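Local coordinates for putative flagellar protein FliS (Parabacteroides merdae ATCC 43184, PDB 4YOK) that is of unknown function but probably pairs an N-terminal transthyretin (prealbumin)-like domain with a C-terminal E-set-like beta domain, at residues D128-K140 against N149-G161. Numbering follows the deposited sequence.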
ATOM      1  N   ASP A 128      -6.298  10.032 -16.982  1.00 29.10           N
ATOM      2  CA  ASP A 128      -6.653   8.958 -17.917  1.00 30.92           C
ATOM      3  C   ASP A 128      -6.622   7.560 -17.275  1.00 31.42           C
ATOM      4  O   ASP A 128      -6.717   6.562 -17.987  1.00 31.51           O
ATOM      5  CB  ASP A 128      -5.731   8.999 -19.146  1.00 35.73           C
ATOM      6  CG  ASP A 128      -6.139  10.021 -20.183  1.00 58.10           C
ATOM      7  OD1 ASP A 128      -7.356  10.302 -20.296  1.00 61.99           O
ATOM      8  OD2 ASP A 128      -5.251  10.503 -20.921  1.00 69.56           O
ATOM      9  N   ALA A 129      -6.551   7.485 -15.938  1.00 25.03           N
ATOM     10  CA  ALA A 129      -6.537   6.194 -15.256  1.00 23.68           C
ATOM     11  C   ALA A 129      -7.932   5.581 -15.227  1.00 26.06           C
ATOM     12  O   ALA A 129      -8.942   6.295 -15.123  1.00 25.44           O
ATOM     13  CB  ALA A 129      -5.999   6.348 -13.839  1.00 23.28           C
ATOM     14  N   LYS A 130      -7.973   4.244 -15.304  1.00 21.14           N
ATOM     15  CA  LYS A 130      -9.202   3.460 -15.290  1.00 20.95           C
ATOM     16  C   LYS A 130      -9.106   2.399 -14.209  1.00 23.25           C
ATOM     17  O   LYS A 130      -8.025   1.840 -14.002  1.00 20.45           O
ATOM     18  CB  LYS A 130      -9.459   2.791 -16.660  1.00 23.73           C
ATOM     19  CG  LYS A 130      -9.669   3.751 -17.841  1.00 35.65           C
ATOM     20  CD  LYS A 130     -10.976   4.553 -17.746  1.00 52.53           C
ATOM     21  CE  LYS A 130     -11.139   5.570 -18.855  1.00 69.40           C
ATOM     22  NZ  LYS A 130     -11.625   4.949 -20.115  1.00 82.19           N
ATOM     23  N   ILE A 131     -10.236   2.052 -13.596  1.00 20.67           N
ATOM     24  CA  ILE A 131     -10.236   1.017 -12.544  1.00 19.55           C
ATOM     25  C   ILE A 131     -10.305  -0.373 -13.183  1.00 23.62           C
ATOM     26  O   ILE A 131     -11.177  -0.622 -14.007  1.00 23.43           O
ATOM     27  CB  ILE A 131     -11.393   1.208 -11.519  1.00 22.47           C
ATOM     28  CG1 ILE A 131     -11.312   2.576 -10.798  1.00 22.62           C
ATOM     29  CG2 ILE A 131     -11.451   0.035 -10.507  1.00 20.08           C
ATOM     30  CD1 ILE A 131     -12.586   3.004 -10.105  1.00 26.60           C
ATOM     31  N   SER A 132      -9.378  -1.269 -12.806  1.00 19.52           N
ATOM     32  CA  SER A 132      -9.349  -2.661 -13.280  1.00 20.18           C
ATOM     33  C   SER A 132     -10.265  -3.514 -12.369  1.00 23.79           C
ATOM     34  O   SER A 132     -11.180  -4.195 -12.851  1.00 23.04           O
ATOM     35  CB  SER A 132      -7.914  -3.192 -13.279  1.00 22.20           C
ATOM     36  OG  SER A 132      -7.909  -4.579 -13.582  1.00 29.46           O
ATOM     37  N   ARG A 133     -10.065  -3.404 -11.038  1.00 18.92           N
ATOM     38  CA  ARG A 133     -10.920  -4.110 -10.097  1.00 18.40           C
ATOM     39  C   ARG A 133     -10.894  -3.458  -8.729  1.00 20.39           C
ATOM     40  O   ARG A 133      -9.938  -2.764  -8.376  1.00 18.23           O
ATOM     41  CB  ARG A 133     -10.566  -5.616  -9.977  1.00 22.11           C
ATOM     42  CG  ARG A 133      -9.184  -5.933  -9.472  1.00 27.97           C
ATOM     43  CD  ARG A 133      -9.029  -7.434  -9.346  1.00 37.56           C
ATOM     44  NE  ARG A 133      -7.710  -7.798  -8.837  1.00 46.51           N
ATOM     45  CZ  ARG A 133      -6.728  -8.303  -9.578  1.00 58.15           C
ATOM     46  NH1 ARG A 133      -6.912  -8.527 -10.873  1.00 40.78           N
ATOM     47  NH2 ARG A 133      -5.560  -8.606  -9.026  1.00 43.17           N
ATOM     48  N   VAL A 134     -11.977  -3.680  -7.989  1.00 16.66           N
ATOM     49  CA  VAL A 134     -12.151  -3.267  -6.603  1.00 16.71           C
ATOM     50  C   VAL A 134     -12.278  -4.568  -5.794  1.00 20.12           C
ATOM     51  O   VAL A 134     -12.987  -5.498  -6.209  1.00 20.45           O
ATOM     52  CB  VAL A 134     -13.355  -2.314  -6.450  1.00 20.44           C
ATOM     53  CG1 VAL A 134     -13.590  -1.971  -4.993  1.00 20.24           C
ATOM     54  CG2 VAL A 134     -13.128  -1.039  -7.267  1.00 20.47           C
HETATM   55  N   MSE A 135     -11.600  -4.631  -4.655  1.00 16.58           N
HETATM   56  CA  MSE A 135     -11.571  -5.852  -3.842  1.00 16.68           C
HETATM   57  C   MSE A 135     -12.022  -5.590  -2.416  1.00 20.31           C
HETATM   58  O   MSE A 135     -11.586  -4.619  -1.786  1.00 20.51           O
HETATM   59  CB  MSE A 135     -10.147  -6.463  -3.821  1.00 19.79           C
HETATM   60  CG  MSE A 135      -9.626  -6.811  -5.208  1.00 25.83           C
HETATM   61 SE   MSE A 135      -7.741  -7.262  -5.118  0.75 33.01          SE
HETATM   62  CE  MSE A 135      -7.079  -5.354  -5.107  1.00 29.26           C
ATOM     63  N   LEU A 136     -12.913  -6.454  -1.926  1.00 16.17           N
ATOM     64  CA  LEU A 136     -13.407  -6.466  -0.545  1.00 16.41           C
ATOM     65  C   LEU A 136     -12.685  -7.607   0.126  1.00 19.43           C
ATOM     66  O   LEU A 136     -12.719  -8.724  -0.388  1.00 18.44           O
ATOM     67  CB  LEU A 136     -14.937  -6.620  -0.509  1.00 17.37           C
ATOM     68  CG  LEU A 136     -15.735  -5.313  -0.373  1.00 22.61           C
ATOM     69  CD1 LEU A 136     -15.425  -4.323  -1.479  1.00 22.59           C
ATOM     70  CD2 LEU A 136     -17.218  -5.576  -0.220  1.00 23.05           C
ATOM     71  N   LEU A 137     -11.940  -7.317   1.208  1.00 15.42           N
ATOM     72  CA  LEU A 137     -11.098  -8.304   1.872  1.00 14.55           C
ATOM     73  C   LEU A 137     -11.344  -8.422   3.353  1.00 17.52           C
ATOM     74  O   LEU A 137     -11.607  -7.418   4.031  1.00 16.70           O
ATOM     75  CB  LEU A 137      -9.605  -7.914   1.677  1.00 14.78           C
ATOM     76  CG  LEU A 137      -9.135  -7.636   0.249  1.00 18.47           C
ATOM     77  CD1 LEU A 137      -7.832  -6.821   0.235  1.00 16.72           C
ATOM     78  CD2 LEU A 137      -8.996  -8.928  -0.543  1.00 18.45           C
ATOM     79  N   LEU A 138     -11.210  -9.655   3.873  1.00 14.44           N
ATOM     80  CA  LEU A 138     -11.241  -9.938   5.303  1.00 16.04           C
ATOM     81  C   LEU A 138     -10.028 -10.792   5.644  1.00 19.14           C
ATOM     82  O   LEU A 138      -9.606 -11.622   4.827  1.00 18.02           O
ATOM     83  CB  LEU A 138     -12.527 -10.639   5.780  1.00 16.23           C
ATOM     84  CG  LEU A 138     -13.838  -9.840   5.664  1.00 20.38           C
ATOM     85  CD1 LEU A 138     -15.053 -10.766   5.799  1.00 20.03           C
ATOM     86  CD2 LEU A 138     -13.909  -8.726   6.719  1.00 18.94           C
ATOM     87  N   SER A 139      -9.468 -10.584   6.833  1.00 15.98           N
ATOM     88  CA  SER A 139      -8.334 -11.368   7.301  1.00 14.56           C
ATOM     89  C   SER A 139      -8.507 -11.700   8.781  1.00 20.52           C
ATOM     90  O   SER A 139      -9.133 -10.919   9.499  1.00 19.89           O
ATOM     91  CB  SER A 139      -7.036 -10.574   7.091  1.00 16.57           C
ATOM     92  OG  SER A 139      -5.929 -11.289   7.625  1.00 20.32           O
ATOM     93  N   LYS A 140      -7.942 -12.836   9.241  1.00 18.42           N
ATOM     94  CA  LYS A 140      -7.865 -13.220  10.662  1.00 19.31           C
ATOM     95  C   LYS A 140      -6.761 -12.440  11.394  1.00 21.40           C
ATOM     96  O   LYS A 140      -6.637 -12.570  12.622  1.00 21.63           O
ATOM     97  CB  LYS A 140      -7.492 -14.720  10.802  1.00 23.89           C
ATOM     98  CG  LYS A 140      -8.580 -15.712  10.489  1.00 42.84           C
ATOM     99  CD  LYS A 140      -8.185 -17.115  10.952  1.00 46.96           C
ATOM    100  CE  LYS A 140      -7.149 -17.796  10.086  1.00 58.15           C
ATOM    101  NZ  LYS A 140      -7.175 -19.274  10.257  1.00 71.27           N
ATOM    102  N   ASN A 149      -5.349 -13.041   2.805  1.00 18.93           N
ATOM    103  CA  ASN A 149      -6.692 -12.826   3.298  1.00 19.43           C
ATOM    104  C   ASN A 149      -7.388 -14.160   3.531  1.00 23.50           C
ATOM    105  O   ASN A 149      -6.950 -15.188   3.012  1.00 22.68           O
ATOM    106  CB  ASN A 149      -7.480 -11.970   2.269  1.00 16.29           C
ATOM    107  CG  ASN A 149      -7.626 -12.641   0.919  1.00 28.79           C
ATOM    108  OD1 ASN A 149      -8.384 -13.599   0.790  1.00 18.86           O
ATOM    109  ND2 ASN A 149      -6.917 -12.162  -0.115  1.00 19.34           N
ATOM    110  N   LEU A 150      -8.502 -14.113   4.257  1.00 21.77           N
ATOM    111  CA  LEU A 150      -9.385 -15.233   4.545  1.00 24.22           C
ATOM    112  C   LEU A 150     -10.581 -15.229   3.583  1.00 25.55           C
ATOM    113  O   LEU A 150     -11.230 -16.260   3.363  1.00 26.45           O
ATOM    114  CB  LEU A 150      -9.858 -15.048   6.001  1.00 26.48           C
ATOM    115  CG  LEU A 150     -10.446 -16.240   6.685  1.00 34.36           C
ATOM    116  CD1 LEU A 150      -9.361 -17.217   7.077  1.00 36.65           C
ATOM    117  CD2 LEU A 150     -11.188 -15.803   7.934  1.00 38.80           C
ATOM    118  N   TYR A 151     -10.909 -14.044   3.041  1.00 19.16           N
ATOM    119  CA  TYR A 151     -12.033 -13.850   2.126  1.00 18.37           C
ATOM    120  C   TYR A 151     -11.709 -12.702   1.194  1.00 18.00           C
ATOM    121  O   TYR A 151     -11.194 -11.672   1.647  1.00 17.02           O
ATOM    122  CB  TYR A 151     -13.339 -13.534   2.905  1.00 19.58           C
ATOM    123  CG  TYR A 151     -14.514 -13.213   2.004  1.00 18.25           C
ATOM    124  CD1 TYR A 151     -15.346 -14.225   1.527  1.00 20.03           C
ATOM    125  CD2 TYR A 151     -14.792 -11.901   1.622  1.00 17.87           C
ATOM    126  CE1 TYR A 151     -16.411 -13.945   0.674  1.00 20.53           C
ATOM    127  CE2 TYR A 151     -15.870 -11.605   0.776  1.00 17.65           C
ATOM    128  CZ  TYR A 151     -16.664 -12.634   0.291  1.00 25.73           C
ATOM    129  OH  TYR A 151     -17.729 -12.382  -0.543  1.00 23.33           O
ATOM    130  N   ARG A 152     -12.040 -12.878  -0.098  1.00 14.83           N
ATOM    131  CA  ARG A 152     -11.825 -11.863  -1.113  1.00 14.05           C
ATOM    132  C   ARG A 152     -12.965 -11.934  -2.097  1.00 19.48           C
ATOM    133  O   ARG A 152     -13.306 -13.033  -2.548  1.00 18.07           O
ATOM    134  CB  ARG A 152     -10.463 -12.079  -1.838  1.00 14.29           C
ATOM    135  CG  ARG A 152     -10.266 -11.137  -3.047  1.00 16.67           C
ATOM    136  CD  ARG A 152      -8.869 -11.289  -3.660  1.00 14.22           C
ATOM    137  NE  ARG A 152      -8.834 -10.765  -5.027  1.00 21.24           N
ATOM    138  CZ  ARG A 152      -7.795 -10.897  -5.850  1.00 28.99           C
ATOM    139  NH1 ARG A 152      -6.677 -11.481  -5.434  1.00 20.98           N
ATOM    140  NH2 ARG A 152      -7.868 -10.453  -7.098  1.00 24.81           N
ATOM    141  N   GLN A 153     -13.537 -10.774  -2.438  1.00 16.92           N
ATOM    142  CA  GLN A 153     -14.559 -10.686  -3.489  1.00 17.05           C
ATOM    143  C   GLN A 153     -14.206  -9.511  -4.378  1.00 20.86           C
ATOM    144  O   GLN A 153     -14.086  -8.389  -3.877  1.00 19.74           O
ATOM    145  CB  GLN A 153     -15.983 -10.545  -2.914  1.00 18.30           C
ATOM    146  CG  GLN A 153     -17.077 -10.443  -4.026  1.00 21.00           C
ATOM    147  CD  GLN A 153     -17.197 -11.717  -4.836  1.00 24.60           C
ATOM    148  OE1 GLN A 153     -17.187 -12.825  -4.297  1.00 22.14           O
ATOM    149  NE2 GLN A 153     -17.197 -11.593  -6.144  1.00 24.31           N
ATOM    150  N   ASP A 154     -14.045  -9.761  -5.688  1.00 18.47           N
ATOM    151  CA  ASP A 154     -13.726  -8.710  -6.669  1.00 17.94           C
ATOM    152  C   ASP A 154     -14.963  -8.199  -7.366  1.00 20.09           C
ATOM    153  O   ASP A 154     -15.931  -8.938  -7.564  1.00 19.05           O
ATOM    154  CB  ASP A 154     -12.744  -9.229  -7.724  1.00 20.23           C
ATOM    155  CG  ASP A 154     -11.373  -9.625  -7.193  1.00 25.73           C
ATOM    156  OD1 ASP A 154     -11.118  -9.425  -5.977  1.00 21.23           O
ATOM    157  OD2 ASP A 154     -10.567 -10.133  -7.982  1.00 28.41           O
ATOM    158  N   PHE A 155     -14.922  -6.915  -7.749  1.00 18.24           N
ATOM    159  CA  PHE A 155     -15.962  -6.181  -8.501  1.00 17.78           C
ATOM    160  C   PHE A 155     -15.215  -5.546  -9.678  1.00 22.80           C
ATOM    161  O   PHE A 155     -14.215  -4.855  -9.464  1.00 23.91           O
ATOM    162  CB  PHE A 155     -16.685  -5.159  -7.593  1.00 18.93           C
ATOM    163  CG  PHE A 155     -17.429  -5.778  -6.418  1.00 19.75           C
ATOM    164  CD1 PHE A 155     -16.764  -6.088  -5.232  1.00 21.73           C
ATOM    165  CD2 PHE A 155     -18.780  -6.102  -6.519  1.00 22.48           C
ATOM    166  CE1 PHE A 155     -17.440  -6.705  -4.170  1.00 23.53           C
ATOM    167  CE2 PHE A 155     -19.459  -6.701  -5.449  1.00 25.23           C
ATOM    168  CZ  PHE A 155     -18.787  -6.991  -4.276  1.00 22.88           C
ATOM    169  N   SER A 156     -15.639  -5.839 -10.920  1.00 20.91           N
ATOM    170  CA  SER A 156     -14.881  -5.416 -12.107  1.00 22.16           C
ATOM    171  C   SER A 156     -15.527  -4.276 -12.906  1.00 27.98           C
ATOM    172  O   SER A 156     -14.983  -3.884 -13.943  1.00 29.44           O
ATOM    173  CB  SER A 156     -14.709  -6.619 -13.030  1.00 27.43           C
ATOM    174  OG  SER A 156     -15.993  -7.009 -13.499  1.00 36.56           O
ATOM    175  N   ASP A 157     -16.674  -3.756 -12.461  1.00 22.65           N
ATOM    176  CA  ASP A 157     -17.359  -2.719 -13.260  1.00 23.54           C
ATOM    177  C   ASP A 157     -17.511  -1.386 -12.501  1.00 30.42           C
ATOM    178  O   ASP A 157     -18.345  -0.559 -12.873  1.00 33.05           O
ATOM    179  CB  ASP A 157     -18.744  -3.254 -13.688  1.00 24.73           C
ATOM    180  CG  ASP A 157     -19.681  -3.513 -12.508  1.00 41.18           C
ATOM    181  OD1 ASP A 157     -19.186  -3.575 -11.352  1.00 40.21           O
ATOM    182  OD2 ASP A 157     -20.899  -3.645 -12.737  1.00 47.00           O
ATOM    183  N   VAL A 158     -16.700  -1.174 -11.460  1.00 24.60           N
ATOM    184  CA  VAL A 158     -16.738   0.047 -10.639  1.00 23.37           C
ATOM    185  C   VAL A 158     -16.034   1.194 -11.356  1.00 25.76           C
ATOM    186  O   VAL A 158     -14.998   1.000 -11.997  1.00 25.95           O
ATOM    187  CB  VAL A 158     -16.119  -0.206  -9.231  1.00 25.65           C
ATOM    188  CG1 VAL A 158     -16.269   1.012  -8.318  1.00 25.53           C
ATOM    189  CG2 VAL A 158     -16.736  -1.435  -8.570  1.00 24.97           C
ATOM    190  N   VAL A 159     -16.594   2.396 -11.225  1.00 22.90           N
ATOM    191  CA  VAL A 159     -16.026   3.623 -11.794  1.00 23.38           C
ATOM    192  C   VAL A 159     -15.756   4.607 -10.627  1.00 26.18           C
ATOM    193  O   VAL A 159     -16.345   4.432  -9.563  1.00 23.86           O
ATOM    194  CB  VAL A 159     -16.925   4.252 -12.915  1.00 28.62           C
ATOM    195  CG1 VAL A 159     -16.982   3.352 -14.154  1.00 28.27           C
ATOM    196  CG2 VAL A 159     -18.329   4.580 -12.410  1.00 29.05           C
ATOM    197  N   PRO A 160     -14.910   5.660 -10.797  1.00 24.67           N
ATOM    198  CA  PRO A 160     -14.686   6.610  -9.692  1.00 24.75           C
ATOM    199  C   PRO A 160     -15.974   7.291  -9.221  1.00 28.42           C
ATOM    200  O   PRO A 160     -16.925   7.464  -9.997  1.00 28.13           O
ATOM    201  CB  PRO A 160     -13.715   7.630 -10.306  1.00 27.00           C
ATOM    202  CG  PRO A 160     -13.006   6.866 -11.357  1.00 30.44           C
ATOM    203  CD  PRO A 160     -14.088   6.025 -11.969  1.00 26.17           C
ATOM    204  N   GLY A 161     -15.979   7.662  -7.949  1.00 23.52           N
ATOM    205  CA  GLY A 161     -17.108   8.289  -7.276  1.00 23.98           C
ATOM    206  C   GLY A 161     -17.496   7.531  -6.024  1.00 27.01           C
ATOM    207  O   GLY A 161     -16.666   6.832  -5.435  1.00 24.63           O
TER
HETATM  208  O   HOH W   1     -13.774  -1.087 -13.274  1.00 32.45           O
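Met135 and Arg152 meet on one face of an antiparallel hairpin, the selenium SE of Met135 lying over a face of the Arg152 guanidinium, 3.7 Å from CZ of Arg152. CG of Arg152 stands anti to the backbone N (chi1 173°) and the chain stays extended to NE, running alongside Leu137, with CD2 of Leu137 touching CG of Arg152 at 3.6 Å. Arg152 then grips Asp154 side-on: NE of Arg152 reaches OD1 of Asp154 at 2.8 Å in an almost straight bond, while NH2 binds OD2, both oxygens using syn lone pairs. NH1 of Arg152 donates to Asp146 O, further fixing the guanidinium. NE of Arg133 lies 3.2 Å from NH2 of Arg152, two like-charged donors without a bond, and 3.8 Å from OD2 of Asp154, a long salt bridge of charges only, OD2 lying well out of the Arg133 guanidinium plane. On the opposite face Val134 CG2 packs on Val158 CB (3.7 Å), and Leu136 abuts Phe155 CE1. Paired backbone bonds at Val134-Phe155 and Leu136-Gln153 set this register. A leucine in place of Arg152 would probably leave the Asp154 carboxylate without its two-pronged partner and freer to turn. The hairpin thus has a largely apolar face toward strand 161-168 and, beside Leu137 and Met135, a charge network in which Asp154 probably offsets two arginines.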